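Betainyl-CoA thiolase (Pseudomonas putida, PDB 2HLJ) probably acts on acyl-CoA thioesters, as a betainyl-CoA thiolase with a hotdog fold of the thioesterase type. Local coordinates at residues Leu5-Thr11 / Thr74-Thr80; Tyr28-Phe32 / Leu105-Gln110; Ile31-Thr36 / Tyr93-His97. All coordinates share one frame; numbering follows the deposited sequence.

Contact 1: residues Leu5-Thr11 / Thr74-Thr80; sequences LITYRTT and TEVWVQT
I6 lays the end of its side chain over one face of the W77 indole, with CD1 4.0 Å from the centroid of the five-membered ring, a CH-pi contact. The ring reaches this place because chi1 of W77 (70°) sets CG between the backbone N and the carbonyl carbon. Its NE1 then gives a nearly straight hydrogen bond, in the plane of the indole, to OE1 of Q79 at 3.0 Å, which helps to fix the rotation of the ring. On the same side of the sheet R9 runs out alongside W77, its CG 4.0 Å from W77 CB, and its extended chain carries the guanidinium on past the indole; I6 CG2 covers one face of the guanidinium. Strands 6-11 and 75-80 are antiparallel neighbours, and 6-11 is the outermost strand at this end of the chain's hotdog sheet, with 75-85 leading on to 89-98. T10 and V76 form a hydrogen-bonded pair in which V76 N to T10 O measures 2.9 Å, and their CG2 methyls lie side by side. The face carrying Y8, T10, V76 and V78 turns toward the helix side: V78 packs on I31 and F32 of helix 25-43, and the Y8 ring meets that of Y34. Near the start of strand 6-11, T7 and T80 cross at about a right angle and share a hydrogen bond between their OG1 atoms at 2.7 Å. T80 OG1 is also bonded to H94 ND1, and T80 N is held by L5 O at 3.2 Å.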
loop_
_atom_site.group_PDB
_atom_site.type_symbol
_atom_site.label_atom_id
_atom_site.label_comp_id
_atom_site.label_asym_id
_atom_site.label_seq_id
_atom_site.Cartn_x
_atom_site.Cartn_y
_atom_site.Cartn_z
ATOM N N LEU A 5 13.143 -14.540 -10.010
ATOM C CA LEU A 5 12.723 -15.049 -8.725
ATOM C C LEU A 5 11.213 -14.838 -8.518
ATOM O O LEU A 5 10.757 -13.706 -8.484
ATOM C CB LEU A 5 13.511 -14.356 -7.601
ATOM C CG LEU A 5 13.180 -14.815 -6.169
ATOM C CD1 LEU A 5 13.541 -16.299 -5.918
ATOM C CD2 LEU A 5 13.871 -13.942 -5.159
ATOM N N ILE A 6 10.468 -15.938 -8.368
ATOM C CA ILE A 6 9.059 -15.916 -7.961
ATOM C C ILE A 6 8.964 -16.266 -6.466
ATOM O O ILE A 6 9.455 -17.284 -6.026
ATOM C CB ILE A 6 8.207 -16.883 -8.816
ATOM C CG1 ILE A 6 8.236 -16.434 -10.269
ATOM C CG2 ILE A 6 6.762 -16.936 -8.327
ATOM C CD1 ILE A 6 7.596 -17.375 -11.225
ATOM N N THR A 7 8.339 -15.393 -5.684
ATOM C CA THR A 7 8.311 -15.533 -4.235
ATOM C C THR A 7 6.959 -15.986 -3.703
ATOM O O THR A 7 6.852 -16.521 -2.573
ATOM C CB THR A 7 8.699 -14.215 -3.595
ATOM O OG1 THR A 7 8.086 -13.155 -4.300
ATOM C CG2 THR A 7 10.168 -14.032 -3.700
ATOM N N TYR A 8 5.921 -15.804 -4.513
ATOM C CA TYR A 8 4.561 -16.034 -4.029
ATOM C C TYR A 8 3.614 -16.220 -5.187
ATOM O O TYR A 8 3.730 -15.536 -6.186
ATOM C CB TYR A 8 4.106 -14.891 -3.090
ATOM C CG TYR A 8 2.852 -15.224 -2.309
ATOM C CD1 TYR A 8 2.908 -16.105 -1.253
ATOM C CD2 TYR A 8 1.613 -14.687 -2.652
ATOM C CE1 TYR A 8 1.787 -16.428 -0.529
ATOM C CE2 TYR A 8 0.468 -15.018 -1.933
ATOM C CZ TYR A 8 0.570 -15.890 -0.866
ATOM O OH TYR A 8 -0.535 -16.263 -0.105
ATOM N N ARG A 9 2.706 -17.186 -5.058
ATOM C CA ARG A 9 1.632 -17.404 -6.033
ATOM C C ARG A 9 0.337 -17.594 -5.311
ATOM O O ARG A 9 0.305 -18.245 -4.257
ATOM C CB ARG A 9 1.836 -18.687 -6.831
ATOM C CG ARG A 9 3.175 -18.872 -7.463
ATOM C CD ARG A 9 3.217 -20.263 -8.113
ATOM N NE ARG A 9 4.454 -20.513 -8.835
ATOM C CZ ARG A 9 4.708 -20.088 -10.076
ATOM N NH1 ARG A 9 3.815 -19.365 -10.766
ATOM N NH2 ARG A 9 5.880 -20.388 -10.638
ATOM N N THR A 10 -0.749 -17.068 -5.891
ATOM C CA THR A 10 -2.074 -17.252 -5.305
ATOM C C THR A 10 -3.142 -17.028 -6.384
ATOM O O THR A 10 -2.836 -16.625 -7.515
ATOM C CB THR A 10 -2.311 -16.334 -4.034
ATOM O OG1 THR A 10 -3.493 -16.731 -3.333
ATOM C CG2 THR A 10 -2.427 -14.860 -4.391
ATOM N N THR A 11 -4.369 -17.390 -6.048
ATOM C CA THR A 11 -5.547 -17.140 -6.887
ATOM C C THR A 11 -6.373 -16.069 -6.170
ATOM O O THR A 11 -6.608 -16.174 -4.972
ATOM C CB THR A 11 -6.324 -18.456 -7.134
ATOM O OG1 THR A 11 -5.501 -19.348 -7.885
ATOM C CG2 THR A 11 -7.582 -18.243 -7.938
ATOM N N THR A 74 -8.268 -14.858 -10.980
ATOM C CA THR A 74 -7.029 -14.752 -11.668
ATOM C C THR A 74 -5.903 -15.393 -10.843
ATOM O O THR A 74 -5.783 -15.139 -9.619
ATOM C CB THR A 74 -6.704 -13.290 -11.957
ATOM O OG1 THR A 74 -7.785 -12.700 -12.696
ATOM C CG2 THR A 74 -5.437 -13.192 -12.778
ATOM N N GLU A 75 -5.102 -16.240 -11.508
ATOM C CA GLU A 75 -3.899 -16.821 -10.905
ATOM C C GLU A 75 -2.771 -15.836 -11.104
ATOM O O GLU A 75 -2.441 -15.507 -12.224
ATOM C CB GLU A 75 -3.551 -18.152 -11.560
ATOM C CG GLU A 75 -4.625 -19.223 -11.298
ATOM C CD GLU A 75 -4.625 -20.363 -12.341
ATOM O OE1 GLU A 75 -4.977 -20.114 -13.523
ATOM O OE2 GLU A 75 -4.310 -21.508 -11.955
ATOM N N VAL A 76 -2.187 -15.374 -10.012
ATOM C CA VAL A 76 -1.161 -14.360 -10.087
ATOM C C VAL A 76 0.067 -14.832 -9.333
ATOM O O VAL A 76 -0.023 -15.704 -8.472
ATOM C CB VAL A 76 -1.647 -12.974 -9.530
ATOM C CG1 VAL A 76 -2.814 -12.408 -10.367
ATOM C CG2 VAL A 76 -1.992 -13.026 -8.012
ATOM N N TRP A 77 1.206 -14.236 -9.657
ATOM C CA TRP A 77 2.441 -14.477 -8.936
ATOM C C TRP A 77 3.224 -13.194 -8.760
ATOM O O TRP A 77 3.059 -12.227 -9.521
ATOM C CB TRP A 77 3.327 -15.544 -9.637
ATOM C CG TRP A 77 3.964 -15.169 -10.914
ATOM C CD1 TRP A 77 5.159 -14.504 -11.080
ATOM C CD2 TRP A 77 3.495 -15.474 -12.228
ATOM N NE1 TRP A 77 5.434 -14.372 -12.417
ATOM C CE2 TRP A 77 4.422 -14.943 -13.140
ATOM C CE3 TRP A 77 2.358 -16.127 -12.729
ATOM C CZ2 TRP A 77 4.251 -15.037 -14.525
ATOM C CZ3 TRP A 77 2.206 -16.230 -14.099
ATOM C CH2 TRP A 77 3.136 -15.669 -14.976
ATOM N N VAL A 78 4.110 -13.216 -7.761
ATOM C CA VAL A 78 4.982 -12.085 -7.476
ATOM C C VAL A 78 6.396 -12.371 -7.885
ATOM O O VAL A 78 6.923 -13.430 -7.566
ATOM C CB VAL A 78 4.969 -11.751 -5.953
ATOM C CG1 VAL A 78 5.716 -10.473 -5.679
ATOM C CG2 VAL A 78 3.555 -11.667 -5.454
ATOM N N GLN A 79 7.024 -11.405 -8.571
ATOM C CA GLN A 79 8.464 -11.421 -8.793
ATOM C C GLN A 79 9.118 -10.405 -7.866
ATOM O O GLN A 79 8.565 -9.358 -7.593
ATOM C CB GLN A 79 8.799 -11.116 -10.274
ATOM C CG GLN A 79 8.474 -12.343 -11.128
ATOM C CD GLN A 79 8.571 -12.150 -12.611
ATOM O OE1 GLN A 79 7.931 -12.887 -13.333
ATOM N NE2 GLN A 79 9.345 -11.166 -13.080
ATOM N N THR A 80 10.286 -10.735 -7.356
ATOM C CA THR A 80 10.890 -9.924 -6.303
ATOM C C THR A 80 12.363 -9.709 -6.635
ATOM O O THR A 80 13.064 -10.656 -6.989
ATOM C CB THR A 80 10.751 -10.564 -4.941
ATOM O OG1 THR A 80 9.361 -10.851 -4.638
ATOM C CG2 THR A 80 11.353 -9.665 -3.878
HETATM O O HOH W 1 12.804 -11.253 -10.104
#

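Contact 2: residues Tyr28-Phe32 / Leu105-Gln110; sequences YLLIF and LAASEQ
Apolar packing carries most of the contact between Y28, F32 and A106. CB of A106 lies 3.5 Å from CD2 of Y28, with CE2 of the same tyrosine ring a little farther off. One helical turn on, the F32 ring reaches the strand with CZ and CE2, and its CD2 comes to 3.6 Å from S108 CB. A106 O sits at the edge of that ring, near its plane, while Y28 O covers one face toward the rim. In both aromatic residues CG stands anti to the carbonyl carbon (chi1 -69° and -64°), which sends the two rings from successive turns to the same strand. Helix 25-43 is the central helix of a hotdog fold, wrapped by the antiparallel sheet to which 104-114 belongs; the local axes of 28-32 and 106-110 lie 9.7 Å apart and cross at -60°. I64 of strand 57-66 touches Y28, F32 and S108.

Polar atoms meet at the other end of the contact. Q110 extends its chain back along the strand, and its NE2 gives S108 OG a hydrogen bond of 3.1 Å, with the acceptor in the amide plane. S108 OG is bonded to H63 O as well. A water 2.9 Å from Q110 NE2 accepts from that amide and lies 3.3 Å from L29 O. The L29 side chain slides past Q110 in the opposite direction, placing CD1 3.6 Å from NE2; L29 also packs on L29 of the second subunit, and Y28 on F58 of that subunit.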
loop_
_atom_site.group_PDB
_atom_site.type_symbol
_atom_site.label_atom_id
_atom_site.label_comp_id
_atom_site.label_asym_id
_atom_site.label_seq_id
_atom_site.Cartn_x
_atom_site.Cartn_y
_atom_site.Cartn_z
ATOM N N TYR A 28 -3.632 -5.978 -3.370
ATOM C CA TYR A 28 -2.381 -6.098 -4.166
ATOM C C TYR A 28 -1.204 -6.029 -3.190
ATOM O O TYR A 28 -0.296 -6.862 -3.239
ATOM C CB TYR A 28 -2.198 -4.968 -5.148
ATOM C CG TYR A 28 -3.091 -4.835 -6.359
ATOM C CD1 TYR A 28 -4.375 -4.345 -6.244
ATOM C CD2 TYR A 28 -2.591 -5.064 -7.651
ATOM C CE1 TYR A 28 -5.158 -4.163 -7.349
ATOM C CE2 TYR A 28 -3.367 -4.866 -8.776
ATOM C CZ TYR A 28 -4.663 -4.406 -8.619
ATOM O OH TYR A 28 -5.483 -4.183 -9.718
ATOM N N LEU A 29 -1.248 -5.055 -2.273
ATOM C CA LEU A 29 -0.219 -4.920 -1.229
ATOM C C LEU A 29 -0.166 -6.094 -0.254
ATOM O O LEU A 29 0.913 -6.459 0.179
ATOM C CB LEU A 29 -0.322 -3.579 -0.484
ATOM C CG LEU A 29 0.944 -3.071 0.212
ATOM C CD1 LEU A 29 2.059 -2.640 -0.778
ATOM C CD2 LEU A 29 0.600 -1.869 1.129
ATOM N N LEU A 30 -1.308 -6.711 0.074
ATOM C CA LEU A 30 -1.298 -7.924 0.873
ATOM C C LEU A 30 -0.539 -9.071 0.212
ATOM O O LEU A 30 0.260 -9.774 0.870
ATOM C CB LEU A 30 -2.734 -8.378 1.238
ATOM C CG LEU A 30 -2.770 -9.567 2.184
ATOM C CD1 LEU A 30 -2.052 -9.257 3.491
ATOM C CD2 LEU A 30 -4.205 -10.063 2.453
ATOM N N ILE A 31 -0.802 -9.286 -1.074
ATOM C CA ILE A 31 -0.097 -10.312 -1.857
ATOM C C ILE A 31 1.395 -10.026 -1.841
ATOM O O ILE A 31 2.202 -10.912 -1.598
ATOM C CB ILE A 31 -0.608 -10.345 -3.327
ATOM C CG1 ILE A 31 -2.047 -10.820 -3.390
ATOM C CG2 ILE A 31 0.326 -11.156 -4.223
ATOM C CD1 ILE A 31 -2.724 -10.428 -4.676
ATOM N N PHE A 32 1.784 -8.774 -2.049
ATOM C CA PHE A 32 3.197 -8.431 -1.894
ATOM C C PHE A 32 3.771 -8.648 -0.469
ATOM O O PHE A 32 4.933 -9.060 -0.329
ATOM C CB PHE A 32 3.475 -6.986 -2.357
ATOM C CG PHE A 32 3.242 -6.721 -3.821
ATOM C CD1 PHE A 32 3.461 -7.681 -4.802
ATOM C CD2 PHE A 32 2.930 -5.418 -4.236
ATOM C CE1 PHE A 32 3.293 -7.372 -6.147
ATOM C CE2 PHE A 32 2.693 -5.132 -5.552
ATOM C CZ PHE A 32 2.911 -6.088 -6.523
ATOM N N LEU A 105 1.111 -6.127 -13.798
ATOM C CA LEU A 105 -0.190 -5.719 -13.326
ATOM C C LEU A 105 -0.099 -4.626 -12.284
ATOM O O LEU A 105 -1.016 -3.794 -12.154
ATOM C CB LEU A 105 -0.900 -6.930 -12.707
ATOM C CG LEU A 105 -1.025 -8.169 -13.605
ATOM C CD1 LEU A 105 -1.699 -9.296 -12.874
ATOM C CD2 LEU A 105 -1.812 -7.788 -14.841
ATOM N N ALA A 106 0.940 -4.730 -11.459
ATOM C CA ALA A 106 1.256 -3.766 -10.410
ATOM C C ALA A 106 2.701 -3.981 -10.000
ATOM O O ALA A 106 3.264 -5.042 -10.255
ATOM C CB ALA A 106 0.367 -3.986 -9.204
ATOM N N ALA A 107 3.284 -2.972 -9.373
ATOM C CA ALA A 107 4.675 -3.016 -8.872
ATOM C C ALA A 107 4.775 -2.177 -7.591
ATOM O O ALA A 107 4.023 -1.190 -7.421
ATOM C CB ALA A 107 5.626 -2.504 -9.955
ATOM N N SER A 108 5.683 -2.541 -6.685
ATOM C CA SER A 108 5.858 -1.798 -5.452
ATOM C C SER A 108 7.294 -1.785 -5.040
ATOM O O SER A 108 7.912 -2.848 -4.959
ATOM C CB SER A 108 5.058 -2.465 -4.313
ATOM O OG SER A 108 5.158 -1.682 -3.145
ATOM N N GLU A 109 7.803 -0.586 -4.736
ATOM C CA GLU A 109 9.121 -0.380 -4.179
ATOM C C GLU A 109 8.936 -0.204 -2.689
ATOM O O GLU A 109 8.074 0.559 -2.283
ATOM C CB GLU A 109 9.715 0.919 -4.769
ATOM C CG GLU A 109 11.175 1.136 -4.403
ATOM C CD GLU A 109 11.691 2.507 -4.793
ATOM O OE1 GLU A 109 10.901 3.318 -5.345
ATOM O OE2 GLU A 109 12.898 2.767 -4.559
ATOM N N GLN A 110 9.730 -0.894 -1.869
ATOM C CA GLN A 110 9.551 -0.839 -0.440
ATOM C C GLN A 110 10.853 -0.801 0.279
ATOM O O GLN A 110 11.852 -1.349 -0.198
ATOM C CB GLN A 110 8.813 -2.084 0.063
ATOM C CG GLN A 110 7.686 -2.495 -0.848
ATOM C CD GLN A 110 6.743 -3.424 -0.180
ATOM O OE1 GLN A 110 7.106 -4.121 0.762
ATOM N NE2 GLN A 110 5.522 -3.455 -0.664
HETATM O O HOH W 2 3.701 -4.948 0.963
#

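Contact 3: residues Ile31-Thr36 / Tyr93-His97; sequences IFSYAT and YHSLH
H94 and F32 bury the most surface here, and they slide past each other in opposite directions. CB of H94 rests over one face of the F32 ring, 3.8 Å from its centroid, with CD1 of F32 its nearest atom at 3.4 Å. Beyond CB the imidazole runs on toward the helix, so although the two ring planes are only 16° apart they barely overlap, the centroids being 5.5 Å from each other. It is therefore the methylene, in a CH-pi contact, and not the imidazole, that lies over the phenyl face.

The imidazole reaches T36 because its CG stands anti to the carbonyl carbon (chi1 -65°). NE2 of H94 and OG1 of T36 are 2.9 Å apart and share a hydrogen bond, with the hydroxyl at the ring edge, near its plane; either atom could be the donor. The other ring nitrogen, ND1, is bonded to T80 OG1 of the adjoining strand 75-85. Both nitrogens of a buried ring are thus held, by one hydroxyl of the helix and one of the sheet, which should fix its rotation. A35 adds its CB over the imidazole off-centre, in a CH-pi contact of 4.2 Å to the ring centroid.

L96, third in buried surface, lies two residues further along the strand and faces the helix too. Its CB meets F32 CE1 at 3.8 Å, its backbone N lies at the edge of the phenyl ring, and the L96 and I31 side chains cross at about a right angle, L96 CD1 lying 3.9 Å from I31 CG2. On the helix side turned from the strand, S33 OG bonds D25 of the second subunit and a glycerol. Such packing of a long central helix into the concave face of an antiparallel sheet is the mark of the hotdog fold, as in 4HBT-type thioesterases.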
loop_
_atom_site.group_PDB
_atom_site.type_symbol
_atom_site.label_atom_id
_atom_site.label_comp_id
_atom_site.label_asym_id
_atom_site.label_seq_id
_atom_site.Cartn_x
_atom_site.Cartn_y
_atom_site.Cartn_z
ATOM N N ILE A 31 -0.802 -9.286 -1.074
ATOM C CA ILE A 31 -0.097 -10.312 -1.857
ATOM C C ILE A 31 1.395 -10.026 -1.841
ATOM O O ILE A 31 2.202 -10.912 -1.598
ATOM C CB ILE A 31 -0.608 -10.345 -3.327
ATOM C CG1 ILE A 31 -2.047 -10.820 -3.390
ATOM C CG2 ILE A 31 0.326 -11.156 -4.223
ATOM C CD1 ILE A 31 -2.724 -10.428 -4.676
ATOM N N PHE A 32 1.784 -8.774 -2.049
ATOM C CA PHE A 32 3.197 -8.431 -1.894
ATOM C C PHE A 32 3.771 -8.648 -0.469
ATOM O O PHE A 32 4.933 -9.060 -0.329
ATOM C CB PHE A 32 3.475 -6.986 -2.357
ATOM C CG PHE A 32 3.242 -6.721 -3.821
ATOM C CD1 PHE A 32 3.461 -7.681 -4.802
ATOM C CD2 PHE A 32 2.930 -5.418 -4.236
ATOM C CE1 PHE A 32 3.293 -7.372 -6.147
ATOM C CE2 PHE A 32 2.693 -5.132 -5.552
ATOM C CZ PHE A 32 2.911 -6.088 -6.523
ATOM N N SER A 33 2.973 -8.416 0.577
ATOM C CA SER A 33 3.408 -8.648 1.988
ATOM C C SER A 33 3.729 -10.113 2.224
ATOM O O SER A 33 4.713 -10.453 2.882
ATOM C CB SER A 33 2.316 -8.213 2.997
ATOM O OG SER A 33 2.832 -7.929 4.307
ATOM N N TYR A 34 2.859 -10.969 1.726
ATOM C CA TYR A 34 3.067 -12.397 1.795
ATOM C C TYR A 34 4.317 -12.774 1.016
ATOM O O TYR A 34 5.055 -13.625 1.441
ATOM C CB TYR A 34 1.885 -13.150 1.242
ATOM C CG TYR A 34 0.602 -13.071 2.050
ATOM C CD1 TYR A 34 0.609 -12.866 3.433
ATOM C CD2 TYR A 34 -0.616 -13.267 1.430
ATOM C CE1 TYR A 34 -0.583 -12.811 4.156
ATOM C CE2 TYR A 34 -1.798 -13.243 2.141
ATOM C CZ TYR A 34 -1.785 -13.008 3.498
ATOM O OH TYR A 34 -2.989 -12.970 4.188
ATOM N N ALA A 35 4.551 -12.101 -0.099
ATOM C CA ALA A 35 5.779 -12.303 -0.879
ATOM C C ALA A 35 7.028 -11.937 -0.073
ATOM O O ALA A 35 8.044 -12.647 -0.141
ATOM C CB ALA A 35 5.743 -11.497 -2.168
ATOM N N THR A 36 6.971 -10.813 0.650
ATOM C CA THR A 36 8.071 -10.389 1.547
ATOM C C THR A 36 8.313 -11.456 2.615
ATOM O O THR A 36 9.449 -11.842 2.878
ATOM C CB THR A 36 7.742 -9.053 2.225
ATOM O OG1 THR A 36 7.602 -8.017 1.245
ATOM C CG2 THR A 36 8.837 -8.649 3.232
ATOM N N TYR A 93 11.734 -4.693 -4.417
ATOM C CA TYR A 93 10.830 -4.321 -5.491
ATOM C C TYR A 93 10.054 -5.558 -5.841
ATOM O O TYR A 93 10.666 -6.577 -6.146
ATOM C CB TYR A 93 11.638 -3.854 -6.723
ATOM C CG TYR A 93 10.811 -3.416 -7.931
ATOM C CD1 TYR A 93 10.304 -2.149 -8.006
ATOM C CD2 TYR A 93 10.590 -4.263 -9.001
ATOM C CE1 TYR A 93 9.574 -1.717 -9.091
ATOM C CE2 TYR A 93 9.855 -3.856 -10.102
ATOM C CZ TYR A 93 9.344 -2.565 -10.133
ATOM O OH TYR A 93 8.657 -2.072 -11.216
ATOM N N HIS A 94 8.727 -5.500 -5.693
ATOM C CA HIS A 94 7.838 -6.579 -6.070
ATOM C C HIS A 94 7.062 -6.171 -7.311
ATOM O O HIS A 94 6.706 -4.995 -7.471
ATOM C CB HIS A 94 6.803 -6.859 -4.967
ATOM C CG HIS A 94 7.364 -7.371 -3.682
ATOM N ND1 HIS A 94 8.083 -8.548 -3.583
ATOM C CD2 HIS A 94 7.258 -6.886 -2.423
ATOM C CE1 HIS A 94 8.406 -8.749 -2.320
ATOM N NE2 HIS A 94 7.879 -7.780 -1.591
ATOM N N SER A 95 6.811 -7.127 -8.197
ATOM C CA SER A 95 5.942 -6.920 -9.335
ATOM C C SER A 95 4.929 -8.080 -9.399
ATOM O O SER A 95 5.198 -9.200 -8.935
ATOM C CB SER A 95 6.735 -6.736 -10.639
ATOM O OG SER A 95 7.591 -7.863 -10.896
ATOM N N LEU A 96 3.739 -7.778 -9.892
ATOM C CA LEU A 96 2.649 -8.746 -9.940
ATOM C C LEU A 96 2.396 -9.128 -11.373
ATOM O O LEU A 96 2.379 -8.276 -12.249
ATOM C CB LEU A 96 1.364 -8.199 -9.319
ATOM C CG LEU A 96 0.217 -9.203 -9.062
ATOM C CD1 LEU A 96 0.520 -10.204 -7.962
ATOM C CD2 LEU A 96 -1.079 -8.458 -8.780
ATOM N N HIS A 97 2.151 -10.423 -11.597
ATOM C CA HIS A 97 2.094 -10.991 -12.949
ATOM C C HIS A 97 0.990 -12.032 -13.066
ATOM O O HIS A 97 0.556 -12.626 -12.054
ATOM C CB HIS A 97 3.432 -11.692 -13.286
ATOM C CG HIS A 97 4.637 -10.811 -13.125
ATOM N ND1 HIS A 97 5.310 -10.262 -14.192
ATOM C CD2 HIS A 97 5.284 -10.393 -12.015
ATOM C CE1 HIS A 97 6.298 -9.507 -13.744
ATOM N NE2 HIS A 97 6.300 -9.563 -12.420
#

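All three contacts belong to one antiparallel sheet and the helix it wraps. Contacts 2 and 3 share I31 and F32 of helix 25-43 and have centres about 5 Å apart; their strands are joined where S108 N lies 2.8 Å from H94 O. Contact 1 is centred about 7 Å from contact 3, and T80 OG1 at 2.8 Å from H94 ND1 carries its T7-T80 hydroxyl pair on to H94 and T36. V78 ties contact 1 to the helix, its CG2 3.5 Å from I31 CG2. A glycerol, probably from the crystallisation liquor, lies about 4 Å from the T36 side chain. Contacts 2 and 3 both reach the second subunit, whereas contact 1 does not.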